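Local coordinates for AztD protein (Citrobacter koseri, PDB 6CMK), which acts as a periplasmic zinc chaperone, handing one zinc ion directly to the solute-binding protein AztC of the AztABCD transport system, at residues D188-D200 with G207-A219. Sequence-based numbering, arbitrary orientation. Where two conformers were deposited one is given.
Sequences DASKRPVGARVVD and GDDALCPGLHGSA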
# COMPACT_ATOMS: atom_id res chain seq x y z
N ASP B 188 -16.01 28.48 27.48
CA ASP B 188 -17.27 28.32 26.76
C ASP B 188 -17.01 27.20 25.75
O ASP B 188 -16.40 27.45 24.70
CB ASP B 188 -17.69 29.61 26.07
CG ASP B 188 -18.96 29.45 25.25
OD1 ASP B 188 -19.48 28.32 25.15
OD2 ASP B 188 -19.44 30.47 24.71
N ALA B 189 -17.46 25.99 26.07
CA ALA B 189 -17.16 24.84 25.23
C ALA B 189 -17.83 24.91 23.87
O ALA B 189 -17.50 24.11 22.99
CB ALA B 189 -17.58 23.55 25.94
N SER B 190 -18.77 25.84 23.67
CA SER B 190 -19.40 26.02 22.37
C SER B 190 -18.51 26.75 21.38
O SER B 190 -18.82 26.77 20.19
CB SER B 190 -20.72 26.78 22.53
OG SER B 190 -20.47 28.12 22.92
N LYS B 191 -17.43 27.37 21.86
CA LYS B 191 -16.45 27.95 20.97
C LYS B 191 -15.58 26.86 20.37
O LYS B 191 -15.66 25.69 20.74
CB LYS B 191 -15.58 28.96 21.73
CG LYS B 191 -16.39 30.10 22.32
CD LYS B 191 -15.60 31.40 22.31
CE LYS B 191 -16.52 32.58 22.53
NZ LYS B 191 -16.21 33.28 23.81
N ARG B 192 -14.74 27.24 19.41
CA ARG B 192 -13.84 26.27 18.83
C ARG B 192 -12.87 25.77 19.90
O ARG B 192 -12.60 26.46 20.88
CB ARG B 192 -13.08 26.87 17.64
CG ARG B 192 -13.86 26.83 16.33
CD ARG B 192 -13.10 27.42 15.14
NE ARG B 192 -13.81 27.18 13.89
CZ ARG B 192 -13.38 27.54 12.68
NH1 ARG B 192 -12.23 28.16 12.54
NH2 ARG B 192 -14.11 27.27 11.61
N PRO B 193 -12.36 24.55 19.74
CA PRO B 193 -11.37 24.04 20.69
C PRO B 193 -10.08 24.85 20.62
O PRO B 193 -9.82 25.60 19.67
CB PRO B 193 -11.17 22.58 20.27
CG PRO B 193 -11.72 22.49 18.88
CD PRO B 193 -12.77 23.54 18.75
N VAL B 194 -9.26 24.69 21.65
CA VAL B 194 -8.11 25.56 21.89
C VAL B 194 -6.79 24.85 21.66
O VAL B 194 -5.73 25.47 21.81
CB VAL B 194 -8.14 26.16 23.31
CG1 VAL B 194 -9.41 26.97 23.50
CG2 VAL B 194 -8.07 25.06 24.36
N GLY B 195 -6.82 23.57 21.28
CA GLY B 195 -5.60 22.83 21.04
C GLY B 195 -5.93 21.35 20.98
O GLY B 195 -7.09 20.97 20.83
N ALA B 196 -4.89 20.53 21.12
CA ALA B 196 -5.04 19.08 21.07
C ALA B 196 -4.09 18.46 22.08
O ALA B 196 -3.09 19.06 22.46
CB ALA B 196 -4.76 18.52 19.67
N ARG B 197 -4.41 17.23 22.49
CA ARG B 197 -3.54 16.52 23.41
C ARG B 197 -3.56 15.03 23.11
O ARG B 197 -4.53 14.49 22.57
CB ARG B 197 -3.95 16.75 24.87
CG ARG B 197 -5.34 16.25 25.24
CD ARG B 197 -5.54 16.27 26.76
NE ARG B 197 -5.47 17.61 27.32
CZ ARG B 197 -6.51 18.32 27.76
NH1 ARG B 197 -7.74 17.82 27.72
NH2 ARG B 197 -6.32 19.54 28.26
N VAL B 198 -2.48 14.37 23.50
CA VAL B 198 -2.41 12.92 23.49
C VAL B 198 -3.11 12.39 24.73
O VAL B 198 -2.91 12.91 25.83
CB VAL B 198 -0.95 12.45 23.44
CG1 VAL B 198 -0.87 10.93 23.47
CG2 VAL B 198 -0.23 13.01 22.21
N VAL B 199 -3.95 11.37 24.56
CA VAL B 199 -4.50 10.62 25.68
C VAL B 199 -4.27 9.14 25.43
O VAL B 199 -4.17 8.69 24.29
CB VAL B 199 -6.01 10.91 25.90
CG1 VAL B 199 -6.23 12.39 26.21
CG2 VAL B 199 -6.84 10.46 24.70
N ASP B 200 -4.15 8.36 26.52
CA ASP B 200 -4.18 6.92 26.35
C ASP B 200 -5.64 6.50 26.20
O ASP B 200 -6.55 7.33 26.17
CB ASP B 200 -3.44 6.21 27.49
CG ASP B 200 -4.12 6.34 28.83
OD1 ASP B 200 -5.33 6.61 28.88
OD2 ASP B 200 -3.42 6.15 29.85
N GLY B 207 1.75 13.68 28.48
CA GLY B 207 2.61 14.77 28.10
C GLY B 207 1.91 16.12 28.22
O GLY B 207 1.05 16.33 29.08
N ASP B 208 2.28 17.04 27.33
CA ASP B 208 1.82 18.42 27.39
C ASP B 208 0.76 18.70 26.33
O ASP B 208 0.78 18.13 25.24
CB ASP B 208 2.98 19.39 27.21
CG ASP B 208 3.99 19.32 28.34
OD1 ASP B 208 3.59 18.95 29.46
OD2 ASP B 208 5.17 19.64 28.10
N ASP B 209 -0.15 19.61 26.68
CA ASP B 209 -1.11 20.11 25.71
C ASP B 209 -0.40 20.84 24.58
O ASP B 209 0.52 21.62 24.81
CB ASP B 209 -2.11 21.05 26.39
CG ASP B 209 -3.06 20.33 27.31
OD1 ASP B 209 -3.11 19.09 27.27
OD2 ASP B 209 -3.78 21.01 28.08
N ALA B 210 -0.85 20.59 23.36
CA ALA B 210 -0.41 21.35 22.20
C ALA B 210 -1.44 22.43 21.92
O ALA B 210 -2.50 22.15 21.35
CB ALA B 210 -0.24 20.43 20.99
N LEU B 211 -1.12 23.67 22.30
CA LEU B 211 -2.04 24.78 22.07
C LEU B 211 -2.10 25.13 20.59
O LEU B 211 -1.07 25.17 19.90
CB LEU B 211 -1.63 26.01 22.89
CG LEU B 211 -2.38 26.25 24.20
CD1 LEU B 211 -2.22 25.08 25.14
CD2 LEU B 211 -1.91 27.52 24.87
N CYS B 212 -3.30 25.39 20.11
CA CYS B 212 -3.56 25.75 18.73
C CYS B 212 -4.93 26.42 18.71
O CYS B 212 -5.96 25.76 18.52
CB CYS B 212 -3.53 24.52 17.81
SG CYS B 212 -2.90 24.81 16.11
N PRO B 213 -4.98 27.74 18.93
CA PRO B 213 -6.28 28.41 19.11
C PRO B 213 -7.16 28.28 17.88
O PRO B 213 -6.70 28.39 16.74
CB PRO B 213 -5.89 29.87 19.37
CG PRO B 213 -4.48 30.00 18.91
CD PRO B 213 -3.85 28.66 19.06
N GLY B 214 -8.45 28.05 18.11
CA GLY B 214 -9.40 27.99 17.02
C GLY B 214 -9.22 26.76 16.17
O GLY B 214 -9.31 26.83 14.94
N LEU B 215 -8.93 25.62 16.80
CA LEU B 215 -8.65 24.40 16.05
C LEU B 215 -9.88 23.92 15.30
O LEU B 215 -10.96 23.75 15.88
CB LEU B 215 -8.16 23.33 17.01
CG LEU B 215 -7.55 22.07 16.39
CD1 LEU B 215 -6.50 21.50 17.33
CD2 LEU B 215 -8.64 21.03 16.12
N HIS B 216 -9.71 23.70 13.99
CA HIS B 216 -10.76 23.15 13.14
C HIS B 216 -10.14 22.79 11.80
O HIS B 216 -9.43 23.61 11.21
CB HIS B 216 -11.91 24.14 12.94
CG HIS B 216 -13.09 23.55 12.23
ND1 HIS B 216 -13.24 23.61 10.87
CD2 HIS B 216 -14.16 22.87 12.70
CE1 HIS B 216 -14.36 23.00 10.52
NE2 HIS B 216 -14.94 22.55 11.62
N GLY B 217 -10.40 21.58 11.33
CA GLY B 217 -9.80 21.08 10.10
C GLY B 217 -8.84 19.95 10.40
O GLY B 217 -8.01 20.04 11.31
N SER B 218 -8.92 18.88 9.60
CA SER B 218 -8.18 17.66 9.88
C SER B 218 -8.03 16.84 8.61
O SER B 218 -8.97 16.75 7.81
CB SER B 218 -8.90 16.83 10.95
OG SER B 218 -10.27 16.67 10.61
N ALA B 219 -6.86 16.24 8.43
CA ALA B 219 -6.64 15.32 7.33
C ALA B 219 -5.35 14.56 7.58
O ALA B 219 -4.47 15.03 8.29
CB ALA B 219 -6.54 16.05 5.98
O HOH W 1 -0.07 15.64 24.86
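CG of His216 stands anti to its backbone N (chi1 -172°). CG of Arg192 lies beside its own backbone N, and the chain runs extended from there to NE, laying the guanidinium flat on the imidazole, with planes 2° apart and centres 4.6 Å apart. The stack is offset: CB of His216 sits over the middle of the guanidinium, and NH2 of Arg192 lies over a face of the ring. This ring is a ligand of the high-affinity zinc site 1, which His126 and His169 complete. NE2 of His216 binds the zinc ion and ND1 donates to the carbonyl of Ser260, so the ring is held at both nitrogens.

At the far end, a bend at chi3 lays the Arg197 chain alongside Asp209, both pointing the same way. The grip is side-on, with NE 2.8 Å from OD1 of Asp209 and NH2 2.9 Å from OD2. Both oxygens lie close to the guanidinium plane, but the carboxylate is turned 42° from it. Lys205 gives OD1 a second cationic partner.

Between these ends the backbones pair as antiparallel strands. Ala196 and Ala210 form a hydrogen-bonded pair, each N donating to the other's O. Cys212 N donates to Val194 O at 3.0 Å. Beyond the strands, Leu215 N donates a hydrogen bond to Pro193 O at 3.0 Å. CD1 of Leu215 packs on CB of Ala196 at 4.2 Å. A water joins Val198 N to Asp208 O.

Strand 208-211 edges one beta-propeller blade, and strand 178-183 flanks 195-200 on its other side. Segment 212-217 leads into strand 218-221 of the next blade. There Leu234 packs against Ala196, Ala210 and Leu215, and the Cys212-Cys229 disulfide ties the blades together.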